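Local coordinates for hypothetical sugar ABC-transporter sugar binding protein (Arthrobacter globiformis, PDB 7BVT), which binds the cyclic tetrasaccharide cyclic alpha-maltosyl-(1→6)-maltose and probably hands it to an ABC transporter for uptake, at residues W33-G38 with V65-F70; A104-R109 with A299-N304; M145-L150 with P273-G278; S218-N223 with A408-L413. One frame throughout, in Å; residues are numbered along the deposited sequence.

Contact 1. Residues W33-G38 with V65-F70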
loop_
_atom_site.group_PDB
_atom_site.type_symbol
_atom_site.label_atom_id
_atom_site.label_comp_id
_atom_site.label_asym_id
_atom_site.label_seq_id
_atom_site.Cartn_x
_atom_site.Cartn_y
_atom_site.Cartn_z
ATOM N N TRP A 33 7.670 13.707 -13.539
ATOM C CA TRP A 33 8.480 12.481 -13.457
ATOM C C TRP A 33 7.692 11.412 -12.707
ATOM O O TRP A 33 7.095 11.727 -11.660
ATOM C CB TRP A 33 9.798 12.710 -12.776
ATOM C CG TRP A 33 10.717 13.700 -13.421
ATOM C CD1 TRP A 33 10.578 14.273 -14.634
ATOM C CD2 TRP A 33 11.966 14.157 -12.906
ATOM N NE1 TRP A 33 11.647 15.089 -14.890
ATOM C CE2 TRP A 33 12.509 15.038 -13.868
ATOM C CE3 TRP A 33 12.673 13.911 -11.738
ATOM C CZ2 TRP A 33 13.705 15.725 -13.660
ATOM C CZ3 TRP A 33 13.886 14.545 -11.562
ATOM C CH2 TRP A 33 14.375 15.443 -12.502
ATOM N N HIS A 34 7.716 10.191 -13.218
ATOM C CA HIS A 34 6.990 9.058 -12.616
ATOM C C HIS A 34 7.847 7.827 -12.853
ATOM O O HIS A 34 8.813 7.977 -13.614
ATOM C CB HIS A 34 5.622 8.897 -13.203
ATOM C CG HIS A 34 5.715 8.544 -14.641
ATOM N ND1 HIS A 34 5.846 7.231 -15.048
ATOM C CD2 HIS A 34 5.658 9.329 -15.745
ATOM C CE1 HIS A 34 5.840 7.216 -16.384
ATOM N NE2 HIS A 34 5.755 8.481 -16.851
ATOM N N TYR A 35 7.485 6.704 -12.264
ATOM C CA TYR A 35 8.283 5.452 -12.421
ATOM C C TYR A 35 7.449 4.372 -13.106
ATOM O O TYR A 35 7.902 3.214 -13.112
ATOM C CB TYR A 35 8.926 4.993 -11.098
ATOM C CG TYR A 35 8.005 4.795 -9.914
ATOM C CD1 TYR A 35 6.917 3.949 -9.972
ATOM C CD2 TYR A 35 8.247 5.434 -8.716
ATOM C CE1 TYR A 35 6.059 3.757 -8.886
ATOM C CE2 TYR A 35 7.424 5.231 -7.615
ATOM C CZ TYR A 35 6.333 4.393 -7.705
ATOM O OH TYR A 35 5.551 4.212 -6.586
ATOM N N TRP A 36 6.282 4.683 -13.641
ATOM C CA TRP A 36 5.433 3.655 -14.289
ATOM C C TRP A 36 6.128 3.096 -15.548
ATOM O O TRP A 36 6.744 3.886 -16.322
ATOM C CB TRP A 36 4.049 4.204 -14.622
ATOM C CG TRP A 36 3.226 4.471 -13.395
ATOM C CD1 TRP A 36 2.947 3.622 -12.362
ATOM C CD2 TRP A 36 2.496 5.668 -13.115
ATOM N NE1 TRP A 36 2.092 4.204 -11.471
ATOM C CE2 TRP A 36 1.813 5.469 -11.892
ATOM C CE3 TRP A 36 2.361 6.893 -13.767
ATOM C CZ2 TRP A 36 1.018 6.459 -11.317
ATOM C CZ3 TRP A 36 1.547 7.852 -13.212
ATOM C CH2 TRP A 36 0.915 7.642 -11.996
ATOM N N ASP A 37 5.886 1.806 -15.761
ATOM C CA ASP A 37 6.268 1.053 -16.972
ATOM C C ASP A 37 5.027 0.416 -17.579
ATOM O O ASP A 37 3.945 0.399 -16.966
ATOM C CB ASP A 37 7.264 -0.058 -16.631
ATOM C CG ASP A 37 8.569 0.454 -16.047
ATOM O OD1 ASP A 37 9.046 1.527 -16.497
ATOM O OD2 ASP A 37 9.096 -0.215 -15.137
ATOM N N GLY A 38 5.202 -0.173 -18.752
ATOM C CA GLY A 38 4.204 -1.127 -19.255
ATOM C C GLY A 38 2.870 -0.469 -19.473
ATOM O O GLY A 38 2.861 0.658 -19.957
ATOM N N VAL A 65 11.333 7.805 -14.851
ATOM C CA VAL A 65 12.586 7.667 -14.094
ATOM C C VAL A 65 12.476 6.330 -13.378
ATOM O O VAL A 65 11.478 6.093 -12.688
ATOM C CB VAL A 65 12.783 8.820 -13.093
ATOM C CG1 VAL A 65 14.029 8.637 -12.270
ATOM C CG2 VAL A 65 12.739 10.183 -13.743
ATOM N N PRO A 66 13.448 5.389 -13.534
ATOM C CA PRO A 66 13.390 4.109 -12.841
ATOM C C PRO A 66 13.182 4.251 -11.326
ATOM O O PRO A 66 13.733 5.124 -10.684
ATOM C CB PRO A 66 14.732 3.446 -13.177
ATOM C CG PRO A 66 15.084 4.060 -14.489
ATOM C CD PRO A 66 14.670 5.511 -14.359
ATOM N N ASN A 67 12.331 3.378 -10.814
ATOM C CA ASN A 67 11.911 3.349 -9.396
ATOM C C ASN A 67 13.173 3.444 -8.543
ATOM O O ASN A 67 13.246 4.313 -7.647
ATOM C CB ASN A 67 11.022 2.130 -9.109
ATOM C CG ASN A 67 10.586 2.083 -7.656
ATOM O OD1 ASN A 67 11.409 1.828 -6.771
ATOM N ND2 ASN A 67 9.306 2.348 -7.400
ATOM N N SER A 68 14.172 2.588 -8.824
ATOM C CA SER A 68 15.385 2.480 -7.982
ATOM C C SER A 68 16.262 3.731 -8.059
ATOM O O SER A 68 17.057 3.901 -7.121
ATOM C CB SER A 68 16.198 1.239 -8.337
ATOM O OG SER A 68 16.512 1.229 -9.728
ATOM N N ASP A 69 16.129 4.554 -9.099
ATOM C CA ASP A 69 16.968 5.761 -9.342
ATOM C C ASP A 69 16.240 7.048 -8.905
ATOM O O ASP A 69 16.812 8.103 -8.982
ATOM C CB ASP A 69 17.309 5.862 -10.827
ATOM C CG ASP A 69 18.106 4.659 -11.333
ATOM O OD1 ASP A 69 18.902 4.142 -10.547
ATOM O OD2 ASP A 69 17.804 4.175 -12.445
ATOM N N PHE A 70 14.985 6.964 -8.498
ATOM C CA PHE A 70 14.087 8.160 -8.495
ATOM C C PHE A 70 14.499 9.144 -7.396
ATOM O O PHE A 70 14.635 10.358 -7.650
ATOM C CB PHE A 70 12.639 7.664 -8.334
ATOM C CG PHE A 70 11.578 8.669 -8.704
ATOM C CD1 PHE A 70 11.218 9.664 -7.808
ATOM C CD2 PHE A 70 10.884 8.572 -9.902
ATOM C CE1 PHE A 70 10.191 10.543 -8.116
ATOM C CE2 PHE A 70 9.875 9.473 -10.212
ATOM C CZ PHE A 70 9.551 10.477 -9.321
#
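Tyr35 leans its side chain against the turn that opens at Val65, just past the end of strand 28-34. Its CB comes first, 3.2 Å from Val65 O. From there the ring is set between the backbone N and the carbonyl carbon (chi1 55°), which turns one face to Asn67. CG lies 3.7 Å from Asn67 ND2, and further out CE2 comes within 3.4 Å of the same nitrogen. The amide nitrogen therefore sits over the middle of the ring, the two planes tilted 53° to each other, while Phe70 CD2 meets the Tyr35 ring at its edge. At the tip, OH hydrogen-bonds to Glu297, so the hydroxyl is held while the ring face carries the amide. Replacing the tyrosine by an alanine is likely to strip the ring from the Asn67 amide and leave Glu297 without the hydroxyl it bonds.

The backbones are joined by Val65 N, which donates to His34 O at 2.8 Å in a nearly straight bond. This follows on from the parallel pairing of strands 28-34 and 58-64. Phe70 pushes the edge of its ring against the chain, CZ 3.6 Å from Trp33 O, and Val65 CG2 packs 4.0 Å from Trp33 CB. The Trp33 indole also has Lys73 in a cation-pi contact.

The side chain of Tyr35 is about 6 Å from a bound glucose unit and touches Asp90, a residue of the sugar pocket. One backbone bond, apolar packing by Phe70 and Val65, and an aromatic face carrying an amide are consistent with a second shell that holds the tyrosine close to the pocket.

Contact 2. Residues A104-R109 with A299-N304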
loop_
_atom_site.group_PDB
_atom_site.type_symbol
_atom_site.label_atom_id
_atom_site.label_comp_id
_atom_site.label_asym_id
_atom_site.label_seq_id
_atom_site.Cartn_x
_atom_site.Cartn_y
_atom_site.Cartn_z
ATOM N N ALA A 104 4.721 22.498 -2.807
ATOM C CA ALA A 104 3.552 23.398 -2.797
ATOM C C ALA A 104 2.410 22.793 -1.989
ATOM O O ALA A 104 2.185 21.559 -2.008
ATOM C CB ALA A 104 3.064 23.733 -4.169
ATOM N N ASP A 105 1.633 23.665 -1.361
ATOM C CA ASP A 105 0.399 23.219 -0.703
ATOM C C ASP A 105 -0.702 23.073 -1.749
ATOM O O ASP A 105 -0.964 24.038 -2.545
ATOM C CB ASP A 105 0.061 24.201 0.408
ATOM C CG ASP A 105 -1.108 23.778 1.274
ATOM O OD1 ASP A 105 -1.774 22.747 1.016
ATOM O OD2 ASP A 105 -1.280 24.499 2.290
ATOM N N LEU A 106 -1.291 21.885 -1.856
ATOM C CA LEU A 106 -2.323 21.598 -2.883
ATOM C C LEU A 106 -3.663 22.108 -2.416
ATOM O O LEU A 106 -4.573 22.264 -3.211
ATOM C CB LEU A 106 -2.334 20.102 -3.209
ATOM C CG LEU A 106 -1.013 19.571 -3.778
ATOM C CD1 LEU A 106 -1.108 18.079 -3.861
ATOM C CD2 LEU A 106 -0.696 20.183 -5.136
ATOM N N ASN A 107 -3.795 22.381 -1.119
ATOM C CA ASN A 107 -5.042 23.003 -0.662
ATOM C C ASN A 107 -5.165 24.389 -1.280
ATOM O O ASN A 107 -4.196 25.112 -1.332
ATOM C CB ASN A 107 -5.059 23.161 0.843
ATOM C CG ASN A 107 -5.219 21.847 1.558
ATOM O OD1 ASN A 107 -5.978 20.979 1.127
ATOM N ND2 ASN A 107 -4.518 21.746 2.693
ATOM N N GLY A 108 -6.348 24.669 -1.801
ATOM C CA GLY A 108 -6.606 25.916 -2.529
ATOM C C GLY A 108 -6.154 25.861 -3.974
ATOM O O GLY A 108 -6.377 26.858 -4.691
ATOM N N ARG A 109 -5.557 24.751 -4.411
ATOM C CA ARG A 109 -5.103 24.585 -5.831
ATOM C C ARG A 109 -5.942 23.486 -6.482
ATOM O O ARG A 109 -6.430 23.656 -7.587
ATOM C CB ARG A 109 -3.606 24.285 -5.873
ATOM C CG ARG A 109 -2.721 25.362 -5.254
ATOM C CD ARG A 109 -1.246 25.223 -5.600
ATOM N NE ARG A 109 -0.383 25.946 -4.622
ATOM C CZ ARG A 109 -0.086 27.232 -4.700
ATOM N NH1 ARG A 109 -0.468 27.952 -5.734
ATOM N NH2 ARG A 109 0.665 27.806 -3.781
ATOM N N ALA A 299 1.150 12.177 -5.942
ATOM C CA ALA A 299 1.713 13.276 -6.756
ATOM C C ALA A 299 2.082 14.402 -5.807
ATOM O O ALA A 299 1.303 14.675 -4.889
ATOM C CB ALA A 299 0.727 13.704 -7.820
ATOM N N MET A 300 3.163 15.070 -6.095
ATOM C CA MET A 300 3.759 16.193 -5.325
ATOM C C MET A 300 4.141 17.297 -6.325
ATOM O O MET A 300 4.660 16.950 -7.397
ATOM C CB MET A 300 5.005 15.710 -4.598
ATOM C CG MET A 300 4.671 14.707 -3.503
ATOM S SD MET A 300 6.080 13.675 -3.156
ATOM C CE MET A 300 5.820 12.377 -4.379
ATOM N N VAL A 301 3.870 18.545 -5.987
ATOM C CA VAL A 301 4.237 19.728 -6.834
ATOM C C VAL A 301 5.376 20.453 -6.150
ATOM O O VAL A 301 5.215 20.870 -4.994
ATOM C CB VAL A 301 3.041 20.644 -7.072
ATOM C CG1 VAL A 301 3.451 21.949 -7.752
ATOM C CG2 VAL A 301 1.911 19.951 -7.782
ATOM N N PHE A 302 6.532 20.567 -6.787
ATOM C CA PHE A 302 7.656 21.333 -6.229
ATOM C C PHE A 302 7.349 22.836 -6.417
ATOM O O PHE A 302 6.934 23.244 -7.518
ATOM C CB PHE A 302 8.991 20.977 -6.893
ATOM C CG PHE A 302 9.544 19.660 -6.441
ATOM C CD1 PHE A 302 10.127 19.542 -5.191
ATOM C CD2 PHE A 302 9.398 18.527 -7.221
ATOM C CE1 PHE A 302 10.627 18.324 -4.770
ATOM C CE2 PHE A 302 9.883 17.301 -6.781
ATOM C CZ PHE A 302 10.475 17.214 -5.553
ATOM N N GLU A 303 7.494 23.633 -5.366
ATOM C CA GLU A 303 7.081 25.058 -5.406
ATOM C C GLU A 303 8.013 25.857 -6.309
ATOM O O GLU A 303 9.220 25.777 -6.131
ATOM C CB GLU A 303 7.117 25.670 -4.023
ATOM C CG GLU A 303 6.288 26.933 -3.990
ATOM C CD GLU A 303 5.876 27.203 -2.571
ATOM O OE1 GLU A 303 6.787 27.460 -1.758
ATOM O OE2 GLU A 303 4.681 27.020 -2.278
ATOM N N ASN A 304 7.396 26.600 -7.220
ATOM C CA ASN A 304 7.994 27.548 -8.186
ATOM C C ASN A 304 7.249 28.875 -7.970
ATOM O O ASN A 304 7.228 29.323 -6.806
ATOM C CB ASN A 304 7.954 26.925 -9.585
ATOM C CG ASN A 304 8.920 25.761 -9.741
ATOM O OD1 ASN A 304 8.525 24.607 -9.995
ATOM N ND2 ASN A 304 10.200 26.079 -9.670
HETATM O O HOH W 1 2.485 19.308 -3.618
HETATM O O HOH W 2 2.141 26.464 -1.504
#
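Ala104 meets the end of strand 292-301 with both its backbone and its methyl. Its N donates to Val301 O at 2.8 Å, and its CB rests 4.0 Å from Val301 CG1. A water accepts from Val301 N and lies within hydrogen-bonding distance of Ala104 O, bridging the two backbones.

Asp105 turns its side chain away, yet its N reaches a second water. That water also accepts from Arg109 NH2 and donates to Glu303 OE2, 2.7 Å away. Asp105 OD1 takes the N-H of Asn107, an Asx turn, and that of Gln132 as well.

Leu106 points back at the strand. With CG anti to the carbonyl carbon (chi1 -61°), it brings CD2 to 3.7 Å from Val301 CG2, so the valine's two branches are divided between Ala104 and Leu106.

Arg109 closes the turn with its N bonded to Leu106 O. Its NH2 is 4.4 Å from Glu303 OE2, too far for a salt bridge; the oxygen lies well off the guanidinium plane, and the attraction is probably one of charge alone, beside the water link. The firm partner of the guanidinium is Asp310, met through NH1.

The loop is thus wedged between strand 131-136, which Leu106 and Asp105 touch, and helix 306-319, against which Ala104 and Arg109 lie; Met300 and Phe302 face helix 94-100.

Contact 3. Residues M145-L150 with P273-G278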
loop_
_atom_site.group_PDB
_atom_site.type_symbol
_atom_site.label_atom_id
_atom_site.label_comp_id
_atom_site.label_asym_id
_atom_site.label_seq_id
_atom_site.Cartn_x
_atom_site.Cartn_y
_atom_site.Cartn_z
ATOM N N MET A 145 -5.481 -13.825 -0.394
ATOM C CA MET A 145 -5.624 -14.668 -1.620
ATOM C C MET A 145 -5.422 -16.119 -1.227
ATOM O O MET A 145 -4.661 -16.419 -0.321
ATOM C CB MET A 145 -4.597 -14.310 -2.678
ATOM C CG MET A 145 -4.916 -13.145 -3.493
ATOM S SD MET A 145 -3.852 -13.193 -4.996
ATOM C CE MET A 145 -4.579 -11.767 -5.805
ATOM N N TYR A 146 -6.134 -17.013 -1.894
ATOM C CA TYR A 146 -6.042 -18.433 -1.561
ATOM C C TYR A 146 -6.197 -19.266 -2.818
ATOM O O TYR A 146 -6.780 -18.812 -3.814
ATOM C CB TYR A 146 -7.076 -18.788 -0.501
ATOM C CG TYR A 146 -8.505 -18.771 -0.948
ATOM C CD1 TYR A 146 -9.242 -17.603 -1.068
ATOM C CD2 TYR A 146 -9.164 -19.978 -1.211
ATOM C CE1 TYR A 146 -10.571 -17.608 -1.478
ATOM C CE2 TYR A 146 -10.500 -19.992 -1.544
ATOM C CZ TYR A 146 -11.205 -18.812 -1.727
ATOM O OH TYR A 146 -12.540 -18.857 -2.103
ATOM N N ASN A 147 -5.772 -20.507 -2.679
ATOM C CA ASN A 147 -5.776 -21.491 -3.791
ATOM C C ASN A 147 -7.014 -22.374 -3.623
ATOM O O ASN A 147 -7.051 -23.182 -2.680
ATOM C CB ASN A 147 -4.486 -22.271 -3.770
ATOM C CG ASN A 147 -4.355 -23.336 -4.844
ATOM O OD1 ASN A 147 -5.363 -23.877 -5.281
ATOM N ND2 ASN A 147 -3.129 -23.594 -5.235
ATOM N N LYS A 148 -7.986 -22.239 -4.524
ATOM C CA LYS A 148 -9.263 -22.945 -4.344
ATOM C C LYS A 148 -9.024 -24.449 -4.515
ATOM O O LYS A 148 -9.687 -25.243 -3.817
ATOM C CB LYS A 148 -10.300 -22.439 -5.352
ATOM C CG LYS A 148 -10.644 -20.964 -5.254
ATOM C CD LYS A 148 -12.001 -20.682 -5.933
ATOM C CE LYS A 148 -12.267 -19.199 -6.115
ATOM N NZ LYS A 148 -13.586 -18.990 -6.752
ATOM N N THR A 149 -8.149 -24.854 -5.436
ATOM C CA THR A 149 -7.936 -26.301 -5.711
ATOM C C THR A 149 -7.343 -26.955 -4.456
ATOM O O THR A 149 -7.831 -28.036 -4.020
ATOM C CB THR A 149 -7.012 -26.527 -6.903
ATOM O OG1 THR A 149 -7.729 -25.846 -7.950
ATOM C CG2 THR A 149 -6.751 -28.011 -7.137
ATOM N N LEU A 150 -6.349 -26.303 -3.845
ATOM C CA LEU A 150 -5.709 -26.867 -2.631
ATOM C C LEU A 150 -6.691 -26.871 -1.455
ATOM O O LEU A 150 -6.702 -27.848 -0.690
ATOM C CB LEU A 150 -4.454 -26.069 -2.300
ATOM C CG LEU A 150 -3.647 -26.628 -1.125
ATOM C CD1 LEU A 150 -3.345 -28.092 -1.337
ATOM C CD2 LEU A 150 -2.359 -25.872 -0.955
ATOM N N PRO A 273 -3.285 -17.069 -14.871
ATOM C CA PRO A 273 -3.264 -17.515 -13.481
ATOM C C PRO A 273 -2.426 -18.770 -13.278
ATOM O O PRO A 273 -2.528 -19.712 -14.058
ATOM C CB PRO A 273 -4.738 -17.796 -13.202
ATOM C CG PRO A 273 -5.308 -18.187 -14.547
ATOM C CD PRO A 273 -4.567 -17.317 -15.537
ATOM N N PRO A 274 -1.621 -18.854 -12.196
ATOM C CA PRO A 274 -0.792 -20.033 -11.964
ATOM C C PRO A 274 -1.630 -21.163 -11.358
ATOM O O PRO A 274 -1.124 -22.270 -11.275
ATOM C CB PRO A 274 0.284 -19.494 -11.009
ATOM C CG PRO A 274 -0.481 -18.476 -10.166
ATOM C CD PRO A 274 -1.479 -17.843 -11.127
ATOM N N PHE A 275 -2.858 -20.852 -10.935
ATOM C CA PHE A 275 -3.871 -21.766 -10.338
ATOM C C PHE A 275 -5.163 -20.972 -10.118
ATOM O O PHE A 275 -5.101 -19.753 -10.345
ATOM C CB PHE A 275 -3.350 -22.445 -9.053
ATOM C CG PHE A 275 -2.786 -21.488 -8.026
ATOM C CD1 PHE A 275 -3.636 -20.766 -7.195
ATOM C CD2 PHE A 275 -1.434 -21.205 -7.975
ATOM C CE1 PHE A 275 -3.121 -19.849 -6.283
ATOM C CE2 PHE A 275 -0.927 -20.271 -7.084
ATOM C CZ PHE A 275 -1.778 -19.598 -6.236
ATOM N N GLU A 276 -6.266 -21.649 -9.771
ATOM C CA GLU A 276 -7.597 -21.079 -9.482
ATOM C C GLU A 276 -7.473 -20.401 -8.120
ATOM O O GLU A 276 -7.457 -21.078 -7.097
ATOM C CB GLU A 276 -8.726 -22.094 -9.507
ATOM C CG GLU A 276 -10.113 -21.539 -9.187
ATOM C CD GLU A 276 -10.887 -20.879 -10.329
ATOM O OE1 GLU A 276 -10.399 -20.959 -11.492
ATOM O OE2 GLU A 276 -11.989 -20.283 -10.068
ATOM N N PHE A 277 -7.375 -19.083 -8.135
ATOM C CA PHE A 277 -7.280 -18.303 -6.878
ATOM C C PHE A 277 -8.606 -17.637 -6.557
ATOM O O PHE A 277 -9.405 -17.243 -7.444
ATOM C CB PHE A 277 -6.137 -17.306 -6.966
ATOM C CG PHE A 277 -6.351 -16.126 -7.868
ATOM C CD1 PHE A 277 -6.010 -16.205 -9.204
ATOM C CD2 PHE A 277 -6.847 -14.925 -7.377
ATOM C CE1 PHE A 277 -6.190 -15.121 -10.040
ATOM C CE2 PHE A 277 -7.027 -13.849 -8.215
ATOM C CZ PHE A 277 -6.716 -13.944 -9.544
ATOM N N GLY A 278 -8.797 -17.415 -5.258
ATOM C CA GLY A 278 -9.876 -16.618 -4.683
ATOM C C GLY A 278 -9.301 -15.446 -3.891
ATOM O O GLY A 278 -8.068 -15.424 -3.644
#
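Tyr146 O is gripped twice by the neighbouring strand: Gly278 N donates to it at 2.8 Å, almost straight. Phe277 CA adds a CA-H contact to the same oxygen at 3.1 Å. The return bond, Tyr146 N to Gly278 O, completes an antiparallel hydrogen-bonded pair; Asn147 and Phe277 form the non-hydrogen-bonded pair next to it. Lys148 N, donating to Glu276 O, carries the pairing into the first turn of helix 148-153.

With CG between the backbone N and the carbonyl carbon (chi1 70°), the Tyr146 ring lies with one face over Gly278 N, its CE1 3.4 Å from Gly278 CA. A CB at position 278 would run into that ring, so the missing side chain is what lets it lie there.

On the opposite face of the sheet, the Asn147 amide stacks on the Phe275 ring, the planes only 2° apart and Asn147 ND2 3.5 Å from Phe275 CG. Asn147 is also the N-cap, its OD1 accepting from Leu150 N at 3.0 Å. Met145 runs alongside Phe277, a Met-aromatic contact in which Met145 CE reaches 4.0 Å from Phe277 CE2. Lys148 NZ makes a long salt bridge to Glu276 OE2, but its main partner is Glu159.

Strand 140-147 is flanked here by 277-280 and by 258-262, through Met145 to Ala259; Asn147 bonds Gly257, just before that strand. Met145 packs on helix 264-271, and Tyr146 OH bonds to Pro158 O in the loop after helix 148-153.

Contact 4. Residues S218-N223 with A408-L413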
loop_
_atom_site.group_PDB
_atom_site.type_symbol
_atom_site.label_atom_id
_atom_site.label_comp_id
_atom_site.label_asym_id
_atom_site.label_seq_id
_atom_site.Cartn_x
_atom_site.Cartn_y
_atom_site.Cartn_z
ATOM N N SER A 218 6.414 10.383 17.160
ATOM C CA SER A 218 7.620 10.593 18.027
ATOM C C SER A 218 8.108 9.270 18.630
ATOM O O SER A 218 9.292 9.192 19.042
ATOM C CB SER A 218 7.368 11.594 19.139
ATOM O OG SER A 218 6.376 11.151 20.061
ATOM N N ALA A 219 7.237 8.269 18.764
ATOM C CA ALA A 219 7.654 7.030 19.450
ATOM C C ALA A 219 6.883 5.844 18.878
ATOM O O ALA A 219 5.724 6.059 18.384
ATOM C CB ALA A 219 7.373 7.163 20.912
ATOM N N ALA A 220 7.397 4.664 19.149
ATOM C CA ALA A 220 6.600 3.431 18.996
ATOM C C ALA A 220 5.312 3.437 19.822
ATOM O O ALA A 220 5.242 3.944 20.963
ATOM C CB ALA A 220 7.460 2.268 19.365
ATOM N N ALA A 221 4.283 2.766 19.312
ATOM C CA ALA A 221 2.984 2.629 19.989
ATOM C C ALA A 221 2.514 1.163 20.013
ATOM O O ALA A 221 1.418 0.944 20.510
ATOM C CB ALA A 221 1.979 3.519 19.333
ATOM N N PHE A 222 3.309 0.229 19.517
ATOM C CA PHE A 222 2.855 -1.165 19.255
ATOM C C PHE A 222 3.184 -2.117 20.425
ATOM O O PHE A 222 2.864 -3.303 20.330
ATOM C CB PHE A 222 3.512 -1.689 17.979
ATOM C CG PHE A 222 5.016 -1.546 17.935
ATOM C CD1 PHE A 222 5.829 -2.310 18.770
ATOM C CD2 PHE A 222 5.633 -0.607 17.111
ATOM C CE1 PHE A 222 7.208 -2.150 18.751
ATOM C CE2 PHE A 222 7.012 -0.451 17.095
ATOM C CZ PHE A 222 7.794 -1.201 17.929
ATOM N N ASN A 223 3.872 -1.684 21.476
ATOM C CA ASN A 223 4.304 -2.607 22.561
ATOM C C ASN A 223 3.211 -2.649 23.608
ATOM O O ASN A 223 3.325 -2.060 24.686
ATOM C CB ASN A 223 5.690 -2.253 23.100
ATOM C CG ASN A 223 6.206 -3.328 24.034
ATOM O OD1 ASN A 223 5.677 -4.447 24.079
ATOM N ND2 ASN A 223 7.270 -3.013 24.756
ATOM N N ALA A 408 14.474 -0.257 19.450
ATOM C CA ALA A 408 15.178 0.004 18.187
ATOM C C ALA A 408 14.454 1.181 17.531
ATOM O O ALA A 408 15.126 2.130 17.074
ATOM C CB ALA A 408 15.209 -1.229 17.346
ATOM N N VAL A 409 13.131 1.096 17.429
ATOM C CA VAL A 409 12.324 2.137 16.724
ATOM C C VAL A 409 12.474 3.481 17.443
ATOM O O VAL A 409 12.727 4.522 16.810
ATOM C CB VAL A 409 10.853 1.706 16.615
ATOM C CG1 VAL A 409 9.984 2.895 16.216
ATOM C CG2 VAL A 409 10.723 0.558 15.653
ATOM N N ASN A 410 12.380 3.488 18.767
ATOM C CA ASN A 410 12.443 4.756 19.544
ATOM C C ASN A 410 13.835 5.356 19.373
ATOM O O ASN A 410 13.899 6.611 19.301
ATOM C CB ASN A 410 12.115 4.538 21.016
ATOM C CG ASN A 410 10.637 4.406 21.266
ATOM O OD1 ASN A 410 9.853 4.631 20.361
ATOM N ND2 ASN A 410 10.266 4.030 22.480
ATOM N N ALA A 411 14.879 4.538 19.216
ATOM C CA ALA A 411 16.259 5.068 19.143
ATOM C C ALA A 411 16.366 5.794 17.808
ATOM O O ALA A 411 17.013 6.837 17.743
ATOM C CB ALA A 411 17.285 4.001 19.237
ATOM N N VAL A 412 15.760 5.225 16.778
ATOM C CA VAL A 412 15.760 5.760 15.390
ATOM C C VAL A 412 14.946 7.053 15.383
ATOM O O VAL A 412 15.428 8.077 14.833
ATOM C CB VAL A 412 15.217 4.716 14.396
ATOM C CG1 VAL A 412 14.836 5.362 13.079
ATOM C CG2 VAL A 412 16.232 3.618 14.186
ATOM N N LEU A 413 13.781 7.083 16.004
ATOM C CA LEU A 413 12.904 8.280 15.994
ATOM C C LEU A 413 13.450 9.411 16.863
ATOM O O LEU A 413 13.208 10.576 16.507
ATOM C CB LEU A 413 11.524 7.922 16.524
ATOM C CG LEU A 413 10.719 6.987 15.643
ATOM C CD1 LEU A 413 9.475 6.524 16.374
ATOM C CD2 LEU A 413 10.338 7.720 14.354
HETATM O O HOH W 3 10.976 11.185 19.079
HETATM O O HOH W 4 11.138 7.893 20.557
HETATM O O HOH W 5 7.285 3.893 22.865
#
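Val409 overlaps two residues of the loop before helix 225-239, one with each methyl: CG1 lies 4.1 Å from Ala220 CB, and CG2 meets the edge of the Phe222 ring near CZ. It belongs to helix 398-415, the last helix of this two-lobed solute-binding protein fold, and the loop passes across that helix. The phenyl edge comes to the valine because Phe222 holds its CG between the backbone N and the carbonyl carbon (chi1 52°); Phe384 takes another part of the same ring edge-to-face.

One turn further on, Leu413 slides its CD1 under the loop backbone, 3.6 Å from Ala219 CA, and its CB touches Ser218 O. Val380 of helix 377-392 touches both Val409 and Leu413, so the apolar side of helix 398-415 is shared between the loop and helix 377-392.

Asn410 is the polar grip. Its OD1 accepts from Ala220 N at 2.7 Å, with the donor in the carbonyl plane and the N-H pointing within 13° of straight at the oxygen. The Ala219 and Ala220 methyls both come close to that oxygen, CB of Ala220 3.5 Å from it. A leucine in its place would probably leave Ala220 N without its acceptor inside the contact and lose the ND2 donor to the water that bridges to Ala220 O.

Ser218 O takes protons from two waters, one of which also donates to Asn410 O, while the other reaches Leu413 O weakly. On the other branch of the Asn410 amide, ND2 donates to a water 3.0 Å away, and that water in turn gives a proton to Ala220 O.

In the fold
Contacts 1, 2 and 3 all reach one mixed sheet, whereas contact 4 joins a loop to the last helix. Contact 2 is the most buried; contacts 1, 3 and 4 are partly buried, with exposed residues at their margins. Contact 3 lies nested within the chain loop that contact 2 closes, although their centres are about 43 Å apart, on opposite sides of the chain's centre; strands 140-147 and 292-301, which they use, are neighbours. True strand pairing is confined to contact 3. Contacts 1 and 2 each rest on one backbone bond past or at a strand end, and contact 4 on a side-chain amide. Waters bridge contacts 2 and 4. Side chains of contacts 1 and 3 come to about 6 and 10 Å from bound sugar.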